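Tricorn protease (Thermoplasma acidophilum, PDB 1K32) is a serine protease that hydrolyses peptide bonds, probably degrading peptides within a large six-chain assembly with beta-propeller domains. Local coordinates at residues M663-W668 with V708-M712; E334-Y340 with F351-T355; V30-D34 with K700-D704; R73-T79 with F728-F734. One frame throughout, in Å; residues are numbered along the deposited sequence.

Contact 1: M663-W668 with V708-M712; sequences MYDEAW and VIVEM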
loop_
_atom_site.group_PDB
_atom_site.type_symbol
_atom_site.label_atom_id
_atom_site.label_comp_id
_atom_site.label_asym_id
_atom_site.label_seq_id
_atom_site.Cartn_x
_atom_site.Cartn_y
_atom_site.Cartn_z
ATOM N N MET A 663 24.572 50.164 -13.526
ATOM C CA MET A 663 24.833 49.959 -12.093
ATOM C C MET A 663 25.345 51.215 -11.388
ATOM O O MET A 663 24.948 51.501 -10.267
ATOM C CB MET A 663 25.824 48.802 -11.899
ATOM C CG MET A 663 25.240 47.451 -12.266
ATOM S SD MET A 663 26.474 46.144 -12.549
ATOM C CE MET A 663 26.788 45.602 -10.850
ATOM N N TYR A 664 26.236 51.958 -12.036
ATOM C CA TYR A 664 26.732 53.192 -11.435
ATOM C C TYR A 664 25.540 54.138 -11.288
ATOM O O TYR A 664 25.325 54.723 -10.227
ATOM C CB TYR A 664 27.792 53.843 -12.326
ATOM C CG TYR A 664 28.134 55.241 -11.874
ATOM C CD1 TYR A 664 28.926 55.448 -10.741
ATOM C CD2 TYR A 664 27.569 56.362 -12.513
ATOM C CE1 TYR A 664 29.148 56.738 -10.239
ATOM C CE2 TYR A 664 27.781 57.655 -12.017
ATOM C CZ TYR A 664 28.569 57.835 -10.879
ATOM O OH TYR A 664 28.764 59.092 -10.358
ATOM N N ASP A 665 24.768 54.288 -12.362
ATOM C CA ASP A 665 23.590 55.149 -12.328
ATOM C C ASP A 665 22.651 54.755 -11.172
ATOM O O ASP A 665 22.226 55.612 -10.400
ATOM C CB ASP A 665 22.846 55.087 -13.665
ATOM C CG ASP A 665 23.442 56.014 -14.713
ATOM O OD1 ASP A 665 22.996 55.933 -15.871
ATOM O OD2 ASP A 665 24.341 56.827 -14.385
ATOM N N GLU A 666 22.348 53.467 -11.033
ATOM C CA GLU A 666 21.463 53.026 -9.946
ATOM C C GLU A 666 22.083 53.254 -8.564
ATOM O O GLU A 666 21.387 53.650 -7.623
ATOM C CB GLU A 666 21.084 51.545 -10.104
ATOM C CG GLU A 666 20.012 51.102 -9.116
ATOM C CD GLU A 666 19.186 49.908 -9.585
ATOM O OE1 GLU A 666 18.003 49.817 -9.176
ATOM O OE2 GLU A 666 19.713 49.059 -10.343
ATOM N N ALA A 667 23.387 53.005 -8.441
ATOM C CA ALA A 667 24.086 53.202 -7.167
ATOM C C ALA A 667 24.018 54.680 -6.784
ATOM O O ALA A 667 23.781 55.026 -5.636
ATOM C CB ALA A 667 25.546 52.767 -7.290
ATOM N N TRP A 668 24.232 55.542 -7.769
ATOM C CA TRP A 668 24.188 56.989 -7.571
ATOM C C TRP A 668 22.759 57.416 -7.178
ATOM O O TRP A 668 22.573 58.186 -6.240
ATOM C CB TRP A 668 24.631 57.676 -8.874
ATOM C CG TRP A 668 24.475 59.163 -8.895
ATOM C CD1 TRP A 668 25.361 60.087 -8.436
ATOM C CD2 TRP A 668 23.341 59.889 -9.372
ATOM N NE1 TRP A 668 24.850 61.359 -8.594
ATOM C CE2 TRP A 668 23.609 61.264 -9.168
ATOM C CE3 TRP A 668 22.120 59.513 -9.955
ATOM C CZ2 TRP A 668 22.699 62.266 -9.526
ATOM C CZ3 TRP A 668 21.216 60.507 -10.309
ATOM C CH2 TRP A 668 21.511 61.871 -10.093
ATOM N N VAL A 708 35.108 52.834 -8.093
ATOM C CA VAL A 708 34.436 54.051 -8.523
ATOM C C VAL A 708 33.187 54.303 -7.694
ATOM O O VAL A 708 33.010 55.398 -7.164
ATOM C CB VAL A 708 34.057 53.976 -10.027
ATOM C CG1 VAL A 708 33.300 55.243 -10.459
ATOM C CG2 VAL A 708 35.346 53.783 -10.875
ATOM N N ILE A 709 32.337 53.288 -7.561
ATOM C CA ILE A 709 31.099 53.444 -6.796
ATOM C C ILE A 709 31.338 53.838 -5.343
ATOM O O ILE A 709 30.651 54.706 -4.803
ATOM C CB ILE A 709 30.250 52.150 -6.822
ATOM C CG1 ILE A 709 29.560 52.021 -8.182
ATOM C CG2 ILE A 709 29.215 52.166 -5.692
ATOM C CD1 ILE A 709 28.684 50.819 -8.324
ATOM N N VAL A 710 32.312 53.187 -4.713
ATOM C CA VAL A 710 32.614 53.458 -3.323
ATOM C C VAL A 710 33.088 54.888 -3.111
ATOM O O VAL A 710 32.710 55.503 -2.125
ATOM C CB VAL A 710 33.686 52.469 -2.785
ATOM C CG1 VAL A 710 34.134 52.892 -1.397
ATOM C CG2 VAL A 710 33.105 51.059 -2.745
ATOM N N GLU A 711 33.929 55.395 -4.020
ATOM C CA GLU A 711 34.427 56.767 -3.923
ATOM C C GLU A 711 33.251 57.739 -4.021
ATOM O O GLU A 711 33.187 58.702 -3.266
ATOM C CB GLU A 711 35.443 57.073 -5.039
ATOM C CG GLU A 711 36.823 56.422 -4.870
ATOM C CD GLU A 711 37.733 57.180 -3.911
ATOM O OE1 GLU A 711 38.889 56.748 -3.714
ATOM O OE2 GLU A 711 37.302 58.214 -3.356
ATOM N N MET A 712 32.324 57.488 -4.947
ATOM C CA MET A 712 31.172 58.371 -5.068
ATOM C C MET A 712 30.313 58.230 -3.811
ATOM O O MET A 712 29.815 59.220 -3.308
ATOM C CB MET A 712 30.368 58.093 -6.358
ATOM C CG MET A 712 29.107 57.277 -6.232
ATOM S SD MET A 712 27.621 58.015 -5.486
ATOM C CE MET A 712 26.712 56.555 -5.362
#

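Contact 2: E334-Y340 with F351-T355; sequences EPLRIRY and FIHGT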
loop_
_atom_site.group_PDB
_atom_site.type_symbol
_atom_site.label_atom_id
_atom_site.label_comp_id
_atom_site.label_asym_id
_atom_site.label_seq_id
_atom_site.Cartn_x
_atom_site.Cartn_y
_atom_site.Cartn_z
ATOM N N GLU A 334 13.126 44.065 -23.962
ATOM C CA GLU A 334 13.239 45.373 -23.323
ATOM C C GLU A 334 14.632 45.535 -22.727
ATOM O O GLU A 334 15.207 44.577 -22.194
ATOM C CB GLU A 334 12.198 45.526 -22.209
ATOM C CG GLU A 334 10.747 45.531 -22.688
ATOM C CD GLU A 334 10.400 46.737 -23.556
ATOM O OE1 GLU A 334 9.292 46.754 -24.128
ATOM O OE2 GLU A 334 11.224 47.666 -23.663
ATOM N N PRO A 335 15.200 46.749 -22.814
ATOM C CA PRO A 335 16.535 47.027 -22.273
ATOM C C PRO A 335 16.613 46.792 -20.768
ATOM O O PRO A 335 15.625 46.414 -20.136
ATOM C CB PRO A 335 16.767 48.488 -22.663
ATOM C CG PRO A 335 15.365 49.054 -22.711
ATOM C CD PRO A 335 14.614 47.963 -23.417
ATOM N N LEU A 336 17.789 47.044 -20.202
ATOM C CA LEU A 336 18.044 46.829 -18.784
ATOM C C LEU A 336 17.128 47.331 -17.688
ATOM O O LEU A 336 16.536 48.413 -17.732
ATOM C CB LEU A 336 19.470 47.239 -18.422
ATOM C CG LEU A 336 20.414 46.033 -18.399
ATOM C CD1 LEU A 336 21.779 46.457 -17.890
ATOM C CD2 LEU A 336 19.829 44.951 -17.503
ATOM N N ARG A 337 17.080 46.464 -16.687
ATOM C CA ARG A 337 16.326 46.546 -15.454
ATOM C C ARG A 337 14.824 46.404 -15.467
ATOM O O ARG A 337 14.065 47.329 -15.179
ATOM C CB ARG A 337 16.762 47.741 -14.607
ATOM C CG ARG A 337 17.570 47.272 -13.375
ATOM C CD ARG A 337 16.638 46.805 -12.268
ATOM N NE ARG A 337 17.056 45.623 -11.511
ATOM C CZ ARG A 337 17.790 45.638 -10.398
ATOM N NH1 ARG A 337 18.087 44.492 -9.790
ATOM N NH2 ARG A 337 18.238 46.787 -9.895
ATOM N N ILE A 338 14.413 45.192 -15.812
ATOM C CA ILE A 338 13.024 44.820 -15.754
ATOM C C ILE A 338 13.034 44.413 -14.278
ATOM O O ILE A 338 13.843 43.577 -13.868
ATOM C CB ILE A 338 12.730 43.608 -16.670
ATOM C CG1 ILE A 338 12.729 44.062 -18.137
ATOM C CG2 ILE A 338 11.407 42.969 -16.300
ATOM C CD1 ILE A 338 12.340 42.967 -19.130
ATOM N N ARG A 339 12.185 45.032 -13.467
ATOM C CA ARG A 339 12.155 44.729 -12.043
ATOM C C ARG A 339 11.158 43.643 -11.653
ATOM O O ARG A 339 11.448 42.819 -10.786
ATOM C CB ARG A 339 11.854 45.999 -11.234
ATOM C CG ARG A 339 12.916 47.092 -11.333
ATOM C CD ARG A 339 12.600 48.246 -10.383
ATOM N NE ARG A 339 13.491 49.390 -10.573
ATOM C CZ ARG A 339 14.796 49.388 -10.320
ATOM N NH1 ARG A 339 15.510 50.491 -10.534
ATOM N NH2 ARG A 339 15.393 48.296 -9.850
ATOM N N TYR A 340 9.977 43.660 -12.265
ATOM C CA TYR A 340 8.951 42.662 -11.969
ATOM C C TYR A 340 8.223 42.271 -13.246
ATOM O O TYR A 340 8.202 43.025 -14.224
ATOM C CB TYR A 340 7.923 43.189 -10.951
ATOM C CG TYR A 340 8.525 43.781 -9.695
ATOM C CD1 TYR A 340 8.784 45.147 -9.607
ATOM C CD2 TYR A 340 8.876 42.970 -8.610
ATOM C CE1 TYR A 340 9.375 45.693 -8.477
ATOM C CE2 TYR A 340 9.472 43.511 -7.478
ATOM C CZ TYR A 340 9.715 44.872 -7.422
ATOM O OH TYR A 340 10.299 45.426 -6.316
ATOM N N PHE A 351 4.992 44.177 -16.825
ATOM C CA PHE A 351 6.289 44.273 -16.176
ATOM C C PHE A 351 6.631 45.691 -15.772
ATOM O O PHE A 351 6.064 46.656 -16.288
ATOM C CB PHE A 351 7.388 43.721 -17.103
ATOM C CG PHE A 351 7.517 44.462 -18.414
ATOM C CD1 PHE A 351 8.169 45.696 -18.477
ATOM C CD2 PHE A 351 6.982 43.930 -19.587
ATOM C CE1 PHE A 351 8.287 46.391 -19.689
ATOM C CE2 PHE A 351 7.091 44.610 -20.802
ATOM C CZ PHE A 351 7.745 45.844 -20.854
ATOM N N ILE A 352 7.547 45.808 -14.826
ATOM C CA ILE A 352 8.015 47.103 -14.384
ATOM C C ILE A 352 9.415 47.236 -14.970
ATOM O O ILE A 352 10.260 46.335 -14.830
ATOM C CB ILE A 352 8.077 47.208 -12.853
ATOM C CG1 ILE A 352 6.675 47.024 -12.261
ATOM C CG2 ILE A 352 8.663 48.558 -12.446
ATOM C CD1 ILE A 352 5.664 48.034 -12.752
ATOM N N HIS A 353 9.630 48.349 -15.665
ATOM C CA HIS A 353 10.904 48.663 -16.294
ATOM C C HIS A 353 11.470 49.884 -15.577
ATOM O O HIS A 353 10.804 50.919 -15.472
ATOM C CB HIS A 353 10.697 48.962 -17.787
ATOM C CG HIS A 353 11.965 49.246 -18.525
ATOM N ND1 HIS A 353 12.372 50.522 -18.844
ATOM C CD2 HIS A 353 12.954 48.421 -18.946
ATOM C CE1 HIS A 353 13.558 50.473 -19.425
ATOM N NE2 HIS A 353 13.934 49.209 -19.498
ATOM N N GLY A 354 12.689 49.751 -15.070
ATOM C CA GLY A 354 13.318 50.836 -14.357
ATOM C C GLY A 354 14.445 51.461 -15.146
ATOM O O GLY A 354 15.216 50.773 -15.820
ATOM N N THR A 355 14.520 52.782 -15.064
ATOM C CA THR A 355 15.543 53.559 -15.747
ATOM C C THR A 355 16.068 54.551 -14.724
ATOM O O THR A 355 15.616 54.584 -13.584
ATOM C CB THR A 355 14.962 54.360 -16.933
ATOM O OG1 THR A 355 14.020 55.326 -16.444
ATOM C CG2 THR A 355 14.251 53.442 -17.905
#

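Contact 3: V30-D34 with K700-D704; sequences VCCDD and KTRYD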
loop_
_atom_site.group_PDB
_atom_site.type_symbol
_atom_site.label_atom_id
_atom_site.label_comp_id
_atom_site.label_asym_id
_atom_site.label_seq_id
_atom_site.Cartn_x
_atom_site.Cartn_y
_atom_site.Cartn_z
ATOM N N VAL A 30 47.948 47.808 -10.025
ATOM C CA VAL A 30 46.889 46.889 -10.383
ATOM C C VAL A 30 46.063 47.455 -11.526
ATOM O O VAL A 30 45.793 48.657 -11.584
ATOM C CB VAL A 30 45.947 46.609 -9.183
ATOM C CG1 VAL A 30 44.805 45.721 -9.639
ATOM C CG2 VAL A 30 46.725 45.926 -8.028
ATOM N N CYS A 31 45.693 46.576 -12.448
ATOM C CA CYS A 31 44.867 46.938 -13.593
ATOM C C CYS A 31 44.120 45.672 -13.956
ATOM O O CYS A 31 44.747 44.631 -14.184
ATOM C CB CYS A 31 45.727 47.398 -14.779
ATOM S SG CYS A 31 44.770 47.721 -16.280
ATOM N N CYS A 32 42.793 45.762 -14.012
ATOM C CA CYS A 32 41.937 44.618 -14.313
ATOM C C CYS A 32 42.164 43.478 -13.303
ATOM O O CYS A 32 42.175 42.298 -13.667
ATOM C CB CYS A 32 42.173 44.106 -15.743
ATOM S SG CYS A 32 41.658 45.221 -17.080
ATOM N N ASP A 33 42.350 43.849 -12.038
ATOM C CA ASP A 33 42.541 42.884 -10.952
ATOM C C ASP A 33 43.879 42.140 -10.993
ATOM O O ASP A 33 44.171 41.339 -10.115
ATOM C CB ASP A 33 41.407 41.854 -10.966
ATOM C CG ASP A 33 40.031 42.492 -11.045
ATOM O OD1 ASP A 33 39.048 41.739 -11.199
ATOM O OD2 ASP A 33 39.928 43.735 -10.948
ATOM N N ASP A 34 44.690 42.399 -12.013
ATOM C CA ASP A 34 45.984 41.735 -12.137
ATOM C C ASP A 34 47.114 42.708 -11.791
ATOM O O ASP A 34 46.890 43.907 -11.679
ATOM C CB ASP A 34 46.145 41.191 -13.557
ATOM C CG ASP A 34 45.225 40.001 -13.834
ATOM O OD1 ASP A 34 44.862 39.773 -15.001
ATOM O OD2 ASP A 34 44.880 39.282 -12.884
ATOM N N LYS A 700 36.829 47.733 -16.263
ATOM C CA LYS A 700 36.705 46.519 -17.054
ATOM C C LYS A 700 36.257 45.348 -16.191
ATOM O O LYS A 700 35.756 44.359 -16.704
ATOM C CB LYS A 700 38.035 46.171 -17.710
ATOM C CG LYS A 700 38.182 46.665 -19.133
ATOM C CD LYS A 700 38.136 48.170 -19.231
ATOM C CE LYS A 700 38.344 48.613 -20.669
ATOM N NZ LYS A 700 38.207 50.094 -20.813
ATOM N N THR A 701 36.449 45.458 -14.882
ATOM C CA THR A 701 36.049 44.383 -13.978
ATOM C C THR A 701 35.138 44.901 -12.871
ATOM O O THR A 701 35.070 46.119 -12.604
ATOM C CB THR A 701 37.282 43.686 -13.340
ATOM O OG1 THR A 701 37.934 44.592 -12.439
ATOM C CG2 THR A 701 38.268 43.245 -14.428
ATOM N N ARG A 702 34.440 43.978 -12.219
ATOM C CA ARG A 702 33.531 44.361 -11.148
ATOM C C ARG A 702 34.283 45.067 -10.035
ATOM O O ARG A 702 33.726 45.925 -9.373
ATOM C CB ARG A 702 32.797 43.149 -10.583
ATOM C CG ARG A 702 31.815 43.493 -9.454
ATOM C CD ARG A 702 30.642 44.335 -9.966
ATOM N NE ARG A 702 29.750 44.750 -8.885
ATOM C CZ ARG A 702 30.047 45.689 -7.985
ATOM N NH1 ARG A 702 29.182 46.003 -7.031
ATOM N NH2 ARG A 702 31.204 46.337 -8.053
ATOM N N TYR A 703 35.537 44.693 -9.817
ATOM C CA TYR A 703 36.337 45.346 -8.795
ATOM C C TYR A 703 36.600 46.812 -9.158
ATOM O O TYR A 703 36.555 47.680 -8.288
ATOM C CB TYR A 703 37.676 44.637 -8.593
ATOM C CG TYR A 703 38.379 45.114 -7.341
ATOM C CD1 TYR A 703 37.749 45.022 -6.104
ATOM C CD2 TYR A 703 39.654 45.673 -7.390
ATOM C CE1 TYR A 703 38.361 45.472 -4.941
ATOM C CE2 TYR A 703 40.286 46.132 -6.223
ATOM C CZ TYR A 703 39.625 46.024 -5.003
ATOM O OH TYR A 703 40.209 46.460 -3.839
ATOM N N ASP A 704 36.910 47.064 -10.430
ATOM C CA ASP A 704 37.143 48.408 -10.951
ATOM C C ASP A 704 35.917 49.267 -10.644
ATOM O O ASP A 704 36.038 50.374 -10.124
ATOM C CB ASP A 704 37.325 48.377 -12.477
ATOM C CG ASP A 704 38.644 47.773 -12.901
ATOM O OD1 ASP A 704 38.777 47.405 -14.088
ATOM O OD2 ASP A 704 39.559 47.671 -12.058
HETATM O O HOH W 1 41.629 48.068 -13.732
HETATM O O HOH W 2 36.570 42.129 -10.386
HETATM O O HOH W 3 41.513 46.205 -10.892
#

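Contact 4: R73-T79 with F728-F734; sequences RGSSLNT and FTDKDPF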
loop_
_atom_site.group_PDB
_atom_site.type_symbol
_atom_site.label_atom_id
_atom_site.label_comp_id
_atom_site.label_asym_id
_atom_site.label_seq_id
_atom_site.Cartn_x
_atom_site.Cartn_y
_atom_site.Cartn_z
ATOM N N ARG A 73 39.575 36.138 -2.976
ATOM C CA ARG A 73 38.822 35.105 -3.697
ATOM C C ARG A 73 37.452 34.952 -3.068
ATOM O O ARG A 73 37.214 35.485 -1.991
ATOM C CB ARG A 73 39.571 33.768 -3.681
ATOM C CG ARG A 73 40.660 33.706 -4.729
ATOM C CD ARG A 73 41.357 32.363 -4.761
ATOM N NE ARG A 73 42.529 32.417 -5.630
ATOM C CZ ARG A 73 43.352 31.396 -5.847
ATOM N NH1 ARG A 73 44.391 31.543 -6.651
ATOM N NH2 ARG A 73 43.138 30.232 -5.262
ATOM N N GLY A 74 36.568 34.205 -3.728
ATOM C CA GLY A 74 35.203 34.048 -3.239
ATOM C C GLY A 74 34.399 35.041 -4.075
ATOM O O GLY A 74 34.881 36.157 -4.297
ATOM N N SER A 75 33.210 34.666 -4.535
ATOM C CA SER A 75 32.412 35.553 -5.394
ATOM C C SER A 75 32.356 37.006 -4.917
ATOM O O SER A 75 32.494 37.927 -5.718
ATOM C CB SER A 75 30.998 35.012 -5.562
ATOM O OG SER A 75 30.309 35.047 -4.334
ATOM N N SER A 76 32.175 37.203 -3.616
ATOM C CA SER A 76 32.128 38.544 -3.044
ATOM C C SER A 76 33.461 39.007 -2.432
ATOM O O SER A 76 33.496 39.943 -1.628
ATOM C CB SER A 76 31.011 38.621 -1.998
ATOM O OG SER A 76 29.754 38.346 -2.603
ATOM N N LEU A 77 34.557 38.371 -2.840
ATOM C CA LEU A 77 35.886 38.706 -2.333
ATOM C C LEU A 77 35.864 38.705 -0.803
ATOM O O LEU A 77 36.437 39.583 -0.155
ATOM C CB LEU A 77 36.349 40.079 -2.871
ATOM C CG LEU A 77 36.294 40.290 -4.398
ATOM C CD1 LEU A 77 36.945 41.630 -4.811
ATOM C CD2 LEU A 77 37.009 39.137 -5.074
ATOM N N ASN A 78 35.198 37.714 -0.224
ATOM C CA ASN A 78 35.118 37.617 1.220
ATOM C C ASN A 78 36.328 36.940 1.893
ATOM O O ASN A 78 36.427 36.939 3.123
ATOM C CB ASN A 78 33.804 36.919 1.644
ATOM C CG ASN A 78 33.648 35.519 1.062
ATOM O OD1 ASN A 78 33.260 34.595 1.769
ATOM N ND2 ASN A 78 33.928 35.361 -0.225
ATOM N N THR A 79 37.245 36.367 1.106
ATOM C CA THR A 79 38.437 35.739 1.686
ATOM C C THR A 79 39.715 36.305 1.074
ATOM O O THR A 79 39.720 36.762 -0.064
ATOM C CB THR A 79 38.460 34.184 1.509
ATOM O OG1 THR A 79 38.515 33.849 0.122
ATOM C CG2 THR A 79 37.205 33.538 2.145
ATOM N N PHE A 728 32.454 39.241 -8.068
ATOM C CA PHE A 728 33.698 39.864 -8.524
ATOM C C PHE A 728 34.688 38.937 -9.228
ATOM O O PHE A 728 35.529 39.398 -9.998
ATOM C CB PHE A 728 34.406 40.512 -7.330
ATOM C CG PHE A 728 33.647 41.655 -6.721
ATOM C CD1 PHE A 728 34.108 42.958 -6.862
ATOM C CD2 PHE A 728 32.455 41.437 -6.036
ATOM C CE1 PHE A 728 33.396 44.025 -6.332
ATOM C CE2 PHE A 728 31.732 42.512 -5.498
ATOM C CZ PHE A 728 32.206 43.801 -5.650
ATOM N N THR A 729 34.589 37.640 -8.960
ATOM C CA THR A 729 35.503 36.654 -9.541
ATOM C C THR A 729 34.823 35.295 -9.573
ATOM O O THR A 729 33.807 35.101 -8.923
ATOM C CB THR A 729 36.784 36.536 -8.671
ATOM O OG1 THR A 729 37.643 35.520 -9.193
ATOM C CG2 THR A 729 36.425 36.166 -7.237
ATOM N N ASP A 730 35.365 34.354 -10.334
ATOM C CA ASP A 730 34.782 33.009 -10.349
ATOM C C ASP A 730 35.655 32.059 -9.519
ATOM O O ASP A 730 35.462 30.844 -9.534
ATOM C CB ASP A 730 34.642 32.472 -11.777
ATOM C CG ASP A 730 35.946 32.490 -12.549
ATOM O OD1 ASP A 730 37.027 32.336 -11.940
ATOM O OD2 ASP A 730 35.892 32.641 -13.784
ATOM N N LYS A 731 36.619 32.623 -8.798
ATOM C CA LYS A 731 37.524 31.833 -7.957
ATOM C C LYS A 731 36.892 31.391 -6.636
ATOM O O LYS A 731 36.327 32.209 -5.895
ATOM C CB LYS A 731 38.790 32.630 -7.633
ATOM C CG LYS A 731 39.634 33.038 -8.824
ATOM C CD LYS A 731 40.378 31.859 -9.412
ATOM C CE LYS A 731 41.393 32.324 -10.449
ATOM N NZ LYS A 731 42.164 31.182 -11.005
ATOM N N ASP A 732 36.999 30.099 -6.334
ATOM C CA ASP A 732 36.463 29.568 -5.086
ATOM C C ASP A 732 37.175 30.275 -3.933
ATOM O O ASP A 732 38.343 30.627 -4.037
ATOM C CB ASP A 732 36.703 28.055 -4.974
ATOM C CG ASP A 732 35.987 27.259 -6.054
ATOM O OD1 ASP A 732 34.761 27.429 -6.225
ATOM O OD2 ASP A 732 36.655 26.449 -6.729
ATOM N N PRO A 733 36.470 30.494 -2.821
ATOM C CA PRO A 733 37.079 31.165 -1.674
ATOM C C PRO A 733 38.309 30.418 -1.137
ATOM O O PRO A 733 38.448 29.206 -1.318
ATOM C CB PRO A 733 35.934 31.223 -0.666
ATOM C CG PRO A 733 35.115 30.024 -0.999
ATOM C CD PRO A 733 35.109 30.024 -2.506
ATOM N N PHE A 734 39.214 31.157 -0.507
ATOM C CA PHE A 734 40.406 30.550 0.064
ATOM C C PHE A 734 39.960 29.646 1.197
ATOM O O PHE A 734 38.971 29.933 1.866
ATOM C CB PHE A 734 41.365 31.619 0.590
ATOM C CG PHE A 734 42.256 32.206 -0.474
ATOM C CD1 PHE A 734 43.201 31.414 -1.122
ATOM C CD2 PHE A 734 42.146 33.548 -0.835
ATOM C CE1 PHE A 734 44.024 31.948 -2.116
ATOM C CE2 PHE A 734 42.957 34.090 -1.821
ATOM C CZ PHE A 734 43.902 33.287 -2.467
HETATM O O HOH W 4 40.627 29.043 -4.311
#

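Contact 1: M663-W668 with V708-M712
Met-712 bends its side chain across to the other helix and ends mainly against backbone atoms. Its CE lies 3.3 Å from Ala-667 O and 3.4 Å from Trp-668 CA, while the sulfur comes in obliquely to the indole: SD is 5.3 Å from the centroid of the five-membered ring of Trp-668, a Met-aromatic contact that is neither face-on nor edge-on. The fold in the chain at chi2 (73°) turns SD and CE this way. Further back along the same side chain, CG meets CE1 of Tyr-664 at 4.0 Å, the two groups running slantwise to each other. The phenol reaches over because its CG stands opposite the backbone N (chi1 169°); Ile-709 CG1 then sits at the ring edge, 4.3 Å from Tyr-664 CD1. Ala-667 points toward the partner helix, and Ile-709 brings its branches down on that methyl, CD1 at 3.8 Å and CG2 at 4.0 Å from Ala-667 CB. The polar ends turn to helix 678-693, Tyr-664 OH to Tyr-689 O and Trp-668 NE1 to Ser-685 O. All is buried apolar packing between helices 656-674 and 702-714, whose segments 663-668 and 708-712 run nearly parallel, crossing at -21°. Contacts of helix 678-693 suggest that it runs the other way, consistent with an up-down-up set of three helices in the tricorn C1 domain.

Contact 2: E334-Y340 with F351-T355
Arg-337 and Gly-354 start the tight part of this hairpin. Gly-354 N donates to Arg-337 O at 2.8 Å, almost in line with the carbonyl and close to straight (173°). Arg-339 N bonds Ile-352 O at 2.7 Å, and Ile-352 N returns one to Tyr-340 O at 2.9 Å. Between the first two, Ile-338 and His-353 form an antiparallel non-hydrogen-bonded pair, with Ile-338 CA packed against Ile-352 O. Arg-339 carries helix-like backbone angles, consistent with a classic beta bulge at Arg-339 and Tyr-340 opposite Ile-352, and the buried Tyr-340 N finds no partner. On the sheet face of Tyr-340 and Ile-352, the phenol turns its edge to the isoleucine, CD1 to CG1 3.9 Å.

Toward the 334-336 loop the grip slackens and solvent comes closer. The His-353 imidazole, swung out opposite its own backbone N (chi1 -178°), presents its edge to Pro-335 O, but the NE2 bond to that oxygen is weak, 3.3 Å and bent. Exposed Pro-335 lays CG 3.5 Å from the same NE2. Glu-334 crosses Phe-351 at roughly a right angle; its CG comes closest, 3.5 Å from CZ, with the carboxylate beside it.

Strand 348-355 is next to strand 358-365 in a four-stranded antiparallel sheet, of which 338-343 is the outermost strand on one side, consistent with a beta-propeller blade. Helix 656-674 lies alongside: Leu-336 packs on Gln-662, and Arg-337 and Arg-339 both reach Glu-666, Arg-339 bonding Asp-359 as well.

Contact 3: V30-D34 with K700-D704
A capping box at the start of helix 702-714 meets a type I' beta turn, Cys-31 to Asp-34, through Asp-33 and Thr-701. Thr-701 holds the N-cap position: its OG1 accepts weakly from Asp-704 N (3.3 Å), and Asp-704 OD1 answers by accepting from Thr-701 N at 3.1 Å from above the carboxylate plane, along with Lys-700 N on its anti lone pair. The same OG1 donates to Asp-33 OD2 at 2.6 Å, on the syn side and 31° out of the carboxylate plane. Both jobs depend on OG1 sitting between the backbone N and carbonyl carbon (chi1 68°). Asp-33 OD2 also lies near Tyr-703 CB, and Cys-32 SG rests on Lys-700 CB at 3.8 Å.

Waters finish the interface. One accepts from Tyr-703 N and donates to Asp-33 OD1; two others accept from Cys-32 N and Asp-33 N and donate to Asp-704 OD2. Two carboxylates stand 4.1 Å apart, Asp-33 OD2 to Asp-704 OD2, in a buried spot. The hydroxyl, the water bridges and the positive end of the helix dipole probably offset their repulsion, though either pKa might be raised.

Contact 4: R73-T79 with F728-F734
Three hydrogen bonds join the two loops, from Gly-74, Phe-728 and Phe-734. Phe-728 N donates to Ser-75 O at 2.7 Å, in the carbonyl plane and nearly straight (167°), and the same oxygen lies at the edge of the Phe-728 ring. Gly-74 N reaches Lys-731 O at 3.0 Å, where Gly-74 and Pro-733 bring their CA atoms within 3.8 Å. Phe-734 N donates to Thr-79 OG1 at 2.9 Å, and that hydroxyl in turn donates to Arg-73 O, from above the carbonyl plane; one threonine oxygen therefore ties the loop ends together. A water adds a bridge from Arg-73 NH2 to Asp-732 O, and Thr-729 OG1 accepts from Lys-731 N in an ST turn that shapes the second loop.

Flat contacts come next. The extended Arg-73 side chain lays its guanidinium almost parallel to the Phe-734 ring, the planes 9° apart, with CE1 over the guanidinium face. Arg-73 CD forms a CH-pi contact with the Phe-734 ring, 3.7 Å from the centroid and over the face. Arg-73 NE is held by Leu-52 O, which helps fix the group there.

Apolar packing is concentrated at the opposite end. Leu-77 crosses Phe-728 at about a right angle, CG to CB 3.5 Å, and its CD2 meets Thr-729 CG2 at 3.7 Å.

Segment 73-79 is the turn between strands 66-73 and 79-86. Phe-734 also packs on Val-71 and Tyr-83 of these strands, while Leu-77 and Phe-728 face helix 702-714 through Tyr-703 and Arg-702.

Helix 702-714 joins contacts 1, 3 and 4: contact 3 sits at its start and contact 1 further along, their centres 16 Å apart, with Met-663 CE 3.7 Å from Arg-702 NE. Contact 4 reaches the same helix start, where Phe-728 CD1 lies 3.5 Å from Arg-702 CG and Leu-77 CD1 is 3.7 Å from Tyr-703 CD1. Contact 2 joins from the other flank of contact 1 through salt bridges, Glu-666 OE2 to Arg-337 NH2 at 2.7 Å among them; it stays about 14 Å from contact 4 at the nearest atoms. A salt bridge from Arg-702 to Asp-976 and a hydrogen bond from Arg-337 NH2 to the backbone O of Arg-973 also tie this region to the S41 peptidase portion.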